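Local atomic coordinates of protein stn1 (Schizosaccharomyces pombe, PDB entry 3KF6), a protein that is required for telomere maintenance, binds single-stranded telomeric DNA and interacts with ten1. Residues S24-I29 against M76-V81; P46-Q51 against F106-S111. All coordinates share one frame; numbering follows the deposited sequence.

From the N terminus, the chain first gives residues 24-29, at the short helix 23-26, then 46-51, where strand 49-62 begins, then 76-81 on strand 77-83, and last 106-111 on strand 102-110. Interaction 1 joins the first to the third and closes a loop of 46 intervening residues; interaction 2 joins the second to the fourth across 54. The segments alternate, so the two loops cross. Interaction 1 lays the N-terminal helical turn against one strand of the OB-fold sheet, while interaction 2 pairs two strands of that sheet. They meet in apolar packing, where Ile29 CD1 lies 4.2 Å from Ile47 CG2.

Interaction 1: residues S24-I29 against M76-V81; sequences SDVHKI and MVLRVV
His27 and Met76 carry a mixed polar and apolar contact that packs the type I turn from Val26 to Ile29, at the short helix 23-26, against strand 77-83 within the OB fold. The polar element is one hydrogen bond: His27 NE2 donates to Val77 O at 2.8 Å. It is bent to 154° at the hydrogen, with Val77 O tilted 17° from the ring plane. With CG of His27 anti to the carbonyl carbon (chi1 -78°), that atom comes to 3.8 Å from Met76 CE. Met76, bent at chi2 and chi3, brings CE over the centre of one ring face, a CH-pi contact 3.9 Å from the centroid, and its CB lies 3.7 Å from His27 CD2. Deeper in, Val26 CG1 meets Leu78 CD1 at 4.3 Å. Outside the two segments, Ser24 N is bonded to Ser74 OG, and Glu115 and Val116 touch His27. An alanine in place of His27 would probably leave Val77 O without this donor and Met76 CE without the ring beneath it, free to turn. Donation from NE2 implies a proton on that nitrogen, and the bond together with the methyl on the ring face probably fixes the rotation of the imidazole.

Interaction 2: residues P46-Q51 against F106-S111; sequences PIRWIQ and FGKINS
Trp49 to Gln51 pair antiparallel with Phe106 to Lys108, the short strand axes approaching to 4.7 Å at 127° between their directions, well short of a straight antiparallel alignment. Ile50 and Gly107 form the hydrogen-bonded pair, with Ile50 N to Gly107 O at 2.8 Å and Gly107 N to Ile50 O at 2.9 Å; Trp49 with Lys108 and Gln51 with Phe106 are the flanking non-hydrogen-bonded pairs. Beyond them Ile109 N reaches Arg48 O at 3.2 Å. On the sheet face bearing Trp49, Lys108 and Phe106, one face of the indole is covered by Lys108 CB and Arg48 CG, both offset toward the rim. Lys108 CB stands 3.9 Å from the centroid of the six-membered ring. Phe106 is slid off to the side of the indole, its plane turned 23° from it and the centroids of its ring and the six-membered ring 5.7 Å apart, so that the two barely overlap; Phe106 CZ instead packs on Trp49 CB at 3.8 Å. Strands 49-62 and 102-110 are the first and fourth of the five-stranded OB barrel, and their pairing is part of the barrel's closure. Lys108 lies alongside Arg48, pointing the same way, yet the like charges stay apart, with Arg48 NH2 5.3 Å from Lys108 NZ; Arg48 NH1 is bonded to Tyr38 O. Farther along the strand, Ile109 is modelled with CG1 between its backbone N and carbonyl carbon and CD1 near Ile47 CG2, a placement left doubtful by the impossibly close approach of its CG2 to Ile50 CD1.

Interaction 1: residues S24-I29 against M76-V81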
loop_
_atom_site.group_PDB
_atom_site.type_symbol
_atom_site.label_atom_id
_atom_site.label_comp_id
_atom_site.label_asym_id
_atom_site.label_seq_id
_atom_site.Cartn_x
_atom_site.Cartn_y
_atom_site.Cartn_z
ATOM N N SER A 24 -2.830 7.689 -5.209
ATOM C CA SER A 24 -3.542 8.061 -6.426
ATOM C C SER A 24 -3.838 9.566 -6.425
ATOM O O SER A 24 -3.819 10.203 -7.475
ATOM C CB SER A 24 -4.846 7.272 -6.547
ATOM O OG SER A 24 -5.707 7.548 -5.462
ATOM N N ASP A 25 -4.100 10.133 -5.250
ATOM C CA ASP A 25 -4.388 11.563 -5.157
ATOM C C ASP A 25 -3.114 12.389 -5.277
ATOM O O ASP A 25 -3.136 13.521 -5.777
ATOM C CB ASP A 25 -5.117 11.887 -3.845
ATOM C CG ASP A 25 -6.540 11.352 -3.830
ATOM O OD1 ASP A 25 -7.216 11.458 -4.877
ATOM O OD2 ASP A 25 -6.987 10.838 -2.781
ATOM N N VAL A 26 -1.998 11.831 -4.821
ATOM C CA VAL A 26 -0.723 12.532 -4.929
ATOM C C VAL A 26 -0.445 12.757 -6.418
ATOM O O VAL A 26 -0.014 13.839 -6.822
ATOM C CB VAL A 26 0.421 11.709 -4.280
ATOM C CG1 VAL A 26 1.768 12.379 -4.529
ATOM C CG2 VAL A 26 0.182 11.595 -2.786
ATOM N N HIS A 27 -0.723 11.742 -7.231
ATOM C CA HIS A 27 -0.513 11.832 -8.678
ATOM C C HIS A 27 -1.493 12.781 -9.362
ATOM O O HIS A 27 -1.374 13.042 -10.561
ATOM C CB HIS A 27 -0.619 10.442 -9.319
ATOM C CG HIS A 27 0.605 9.598 -9.138
ATOM N ND1 HIS A 27 1.762 9.799 -9.863
ATOM C CD2 HIS A 27 0.860 8.561 -8.304
ATOM C CE1 HIS A 27 2.675 8.923 -9.483
ATOM N NE2 HIS A 27 2.154 8.160 -8.537
ATOM N N LYS A 28 -2.453 13.299 -8.603
ATOM C CA LYS A 28 -3.442 14.219 -9.159
ATOM C C LYS A 28 -3.174 15.672 -8.788
ATOM O O LYS A 28 -3.889 16.575 -9.228
ATOM C CB LYS A 28 -4.848 13.819 -8.706
ATOM C CG LYS A 28 -5.346 12.538 -9.349
ATOM C CD LYS A 28 -6.725 12.160 -8.842
ATOM C CE LYS A 28 -7.188 10.846 -9.450
ATOM N NZ LYS A 28 -8.496 10.397 -8.897
ATOM N N ILE A 29 -2.152 15.899 -7.972
ATOM C CA ILE A 29 -1.801 17.256 -7.571
ATOM C C ILE A 29 -1.333 18.009 -8.813
ATOM O O ILE A 29 -0.568 17.478 -9.617
ATOM C CB ILE A 29 -0.672 17.263 -6.518
ATOM C CG1 ILE A 29 -1.154 16.591 -5.228
ATOM C CG2 ILE A 29 -0.235 18.700 -6.225
ATOM C CD1 ILE A 29 -0.058 16.380 -4.199
ATOM N N MET A 76 -2.348 3.493 -7.900
ATOM C CA MET A 76 -1.068 3.999 -8.384
ATOM C C MET A 76 -0.006 3.748 -7.326
ATOM O O MET A 76 -0.325 3.648 -6.140
ATOM C CB MET A 76 -1.152 5.509 -8.645
ATOM C CG MET A 76 -2.057 5.896 -9.801
ATOM S SD MET A 76 -1.319 5.444 -11.372
ATOM C CE MET A 76 -0.360 6.934 -11.716
ATOM N N VAL A 77 1.247 3.622 -7.754
ATOM C CA VAL A 77 2.343 3.446 -6.801
ATOM C C VAL A 77 3.141 4.747 -6.811
ATOM O O VAL A 77 3.003 5.564 -7.724
ATOM C CB VAL A 77 3.283 2.267 -7.154
ATOM C CG1 VAL A 77 2.501 0.958 -7.158
ATOM C CG2 VAL A 77 3.961 2.510 -8.503
ATOM N N LEU A 78 3.975 4.939 -5.797
ATOM C CA LEU A 78 4.760 6.159 -5.700
ATOM C C LEU A 78 6.235 5.883 -5.438
ATOM O O LEU A 78 6.580 5.069 -4.585
ATOM C CB LEU A 78 4.202 7.031 -4.570
ATOM C CG LEU A 78 4.844 8.406 -4.349
ATOM C CD1 LEU A 78 4.556 9.303 -5.540
ATOM C CD2 LEU A 78 4.290 9.030 -3.070
ATOM N N ARG A 79 7.101 6.569 -6.178
ATOM C CA ARG A 79 8.534 6.424 -5.981
ATOM C C ARG A 79 8.911 7.353 -4.833
ATOM O O ARG A 79 8.624 8.550 -4.879
ATOM C CB ARG A 79 9.294 6.822 -7.249
ATOM C CG ARG A 79 9.457 5.703 -8.267
ATOM C CD ARG A 79 10.142 6.235 -9.526
ATOM N NE ARG A 79 10.667 5.178 -10.388
ATOM C CZ ARG A 79 11.799 4.514 -10.165
ATOM N NH1 ARG A 79 12.543 4.790 -9.102
ATOM N NH2 ARG A 79 12.195 3.578 -11.016
ATOM N N VAL A 80 9.530 6.789 -3.800
ATOM C CA VAL A 80 9.955 7.549 -2.627
ATOM C C VAL A 80 11.477 7.620 -2.655
ATOM O O VAL A 80 12.160 6.600 -2.569
ATOM C CB VAL A 80 9.480 6.859 -1.328
ATOM C CG1 VAL A 80 9.974 7.628 -0.100
ATOM C CG2 VAL A 80 7.964 6.776 -1.329
ATOM N N VAL A 81 11.995 8.840 -2.768
ATOM C CA VAL A 81 13.428 9.075 -2.870
ATOM C C VAL A 81 14.147 9.434 -1.576
ATOM O O VAL A 81 13.737 10.341 -0.851
ATOM C CB VAL A 81 13.699 10.201 -3.884
ATOM C CG1 VAL A 81 15.190 10.412 -4.048
ATOM C CG2 VAL A 81 13.041 9.867 -5.207
#

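Interaction 2: residues P46-Q51 against F106-S111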
loop_
_atom_site.group_PDB
_atom_site.type_symbol
_atom_site.label_atom_id
_atom_site.label_comp_id
_atom_site.label_asym_id
_atom_site.label_seq_id
_atom_site.Cartn_x
_atom_site.Cartn_y
_atom_site.Cartn_z
ATOM N N PRO A 46 -3.090 24.546 -1.479
ATOM C CA PRO A 46 -1.643 24.463 -1.701
ATOM C C PRO A 46 -1.042 23.300 -0.912
ATOM O O PRO A 46 -1.251 23.188 0.294
ATOM C CB PRO A 46 -1.143 25.822 -1.221
ATOM C CG PRO A 46 -2.107 26.160 -0.127
ATOM C CD PRO A 46 -3.435 25.768 -0.729
ATOM N N ILE A 47 -0.301 22.437 -1.596
ATOM C CA ILE A 47 0.299 21.274 -0.949
ATOM C C ILE A 47 1.798 21.159 -1.200
ATOM O O ILE A 47 2.265 21.327 -2.328
ATOM C CB ILE A 47 -0.367 19.963 -1.439
ATOM C CG1 ILE A 47 -1.864 19.978 -1.120
ATOM C CG2 ILE A 47 0.296 18.759 -0.779
ATOM C CD1 ILE A 47 -2.181 20.000 0.359
ATOM N N ARG A 48 2.544 20.851 -0.143
ATOM C CA ARG A 48 3.988 20.687 -0.237
ATOM C C ARG A 48 4.435 19.464 0.562
ATOM O O ARG A 48 5.097 18.572 0.028
ATOM C CB ARG A 48 4.702 21.942 0.284
ATOM C CG ARG A 48 6.231 21.866 0.252
ATOM C CD ARG A 48 6.852 23.223 0.586
ATOM N NE ARG A 48 8.298 23.159 0.800
ATOM C CZ ARG A 48 9.195 22.853 -0.135
ATOM N NH1 ARG A 48 8.806 22.574 -1.371
ATOM N NH2 ARG A 48 10.486 22.827 0.169
ATOM N N TRP A 49 4.062 19.422 1.839
ATOM C CA TRP A 49 4.439 18.307 2.706
ATOM C C TRP A 49 3.317 17.276 2.780
ATOM O O TRP A 49 2.171 17.608 3.093
ATOM C CB TRP A 49 4.792 18.825 4.096
ATOM C CG TRP A 49 5.981 19.744 4.065
ATOM C CD1 TRP A 49 5.968 21.111 4.119
ATOM C CD2 TRP A 49 7.352 19.363 3.902
ATOM N NE1 TRP A 49 7.252 21.605 3.998
ATOM C CE2 TRP A 49 8.118 20.550 3.863
ATOM C CE3 TRP A 49 8.008 18.129 3.780
ATOM C CZ2 TRP A 49 9.508 20.539 3.710
ATOM C CZ3 TRP A 49 9.392 18.120 3.626
ATOM C CH2 TRP A 49 10.125 19.319 3.593
ATOM N N ILE A 50 3.674 16.023 2.506
ATOM C CA ILE A 50 2.713 14.921 2.469
ATOM C C ILE A 50 3.186 13.676 3.215
ATOM O O ILE A 50 4.387 13.456 3.387
ATOM C CB ILE A 50 2.445 14.519 0.998
ATOM C CG1 ILE A 50 1.912 15.726 0.225
ATOM C CG2 ILE A 50 1.462 13.361 0.928
ATOM C CD1 ILE A 50 1.800 15.487 -1.257
ATOM N N GLN A 51 2.227 12.859 3.646
ATOM C CA GLN A 51 2.534 11.609 4.332
ATOM C C GLN A 51 1.792 10.493 3.596
ATOM O O GLN A 51 0.610 10.635 3.273
ATOM C CB GLN A 51 2.052 11.652 5.783
ATOM C CG GLN A 51 2.450 10.425 6.602
ATOM C CD GLN A 51 1.614 10.271 7.861
ATOM O OE1 GLN A 51 0.418 9.987 7.792
ATOM N NE2 GLN A 51 2.238 10.464 9.019
ATOM N N PHE A 106 7.090 10.522 5.399
ATOM C CA PHE A 106 6.753 11.939 5.406
ATOM C C PHE A 106 7.763 12.619 4.492
ATOM O O PHE A 106 8.965 12.386 4.618
ATOM C CB PHE A 106 6.872 12.520 6.815
ATOM C CG PHE A 106 6.573 13.993 6.889
ATOM C CD1 PHE A 106 5.305 14.479 6.571
ATOM C CD2 PHE A 106 7.562 14.899 7.265
ATOM C CE1 PHE A 106 5.027 15.846 6.627
ATOM C CE2 PHE A 106 7.292 16.270 7.323
ATOM C CZ PHE A 106 6.023 16.741 7.005
ATOM N N GLY A 107 7.288 13.446 3.568
ATOM C CA GLY A 107 8.212 14.113 2.669
ATOM C C GLY A 107 7.576 15.208 1.846
ATOM O O GLY A 107 6.415 15.564 2.053
ATOM N N LYS A 108 8.345 15.756 0.912
ATOM C CA LYS A 108 7.836 16.811 0.051
ATOM C C LYS A 108 7.711 16.296 -1.367
ATOM O O LYS A 108 8.486 15.447 -1.804
ATOM C CB LYS A 108 8.760 18.035 0.078
ATOM C CG LYS A 108 10.220 17.740 -0.212
ATOM C CD LYS A 108 11.021 19.035 -0.322
ATOM C CE LYS A 108 12.519 18.781 -0.371
ATOM N NZ LYS A 108 13.047 18.276 0.928
ATOM N N ILE A 109 6.711 16.799 -2.077
ATOM C CA ILE A 109 6.486 16.392 -3.450
ATOM C C ILE A 109 7.521 17.032 -4.358
ATOM O O ILE A 109 7.937 18.169 -4.137
ATOM C CB ILE A 109 5.081 16.799 -3.925
ATOM C CG1 ILE A 109 4.731 18.184 -3.372
ATOM C CG2 ILE A 109 4.071 15.752 -3.493
ATOM C CD1 ILE A 109 3.349 18.680 -3.758
ATOM N N ASN A 110 7.938 16.281 -5.372
ATOM C CA ASN A 110 8.920 16.748 -6.341
ATOM C C ASN A 110 8.325 16.535 -7.726
ATOM O O ASN A 110 7.984 15.410 -8.089
ATOM C CB ASN A 110 10.216 15.951 -6.201
ATOM C CG ASN A 110 11.284 16.402 -7.177
ATOM O OD1 ASN A 110 11.685 17.567 -7.182
ATOM N ND2 ASN A 110 11.752 15.480 -8.009
ATOM N N SER A 111 8.210 17.609 -8.501
ATOM C CA SER A 111 7.624 17.523 -9.836
ATOM C C SER A 111 8.579 17.851 -10.979
ATOM O O SER A 111 8.159 18.384 -12.007
ATOM C CB SER A 111 6.405 18.447 -9.924
ATOM O OG SER A 111 6.774 19.792 -9.669
#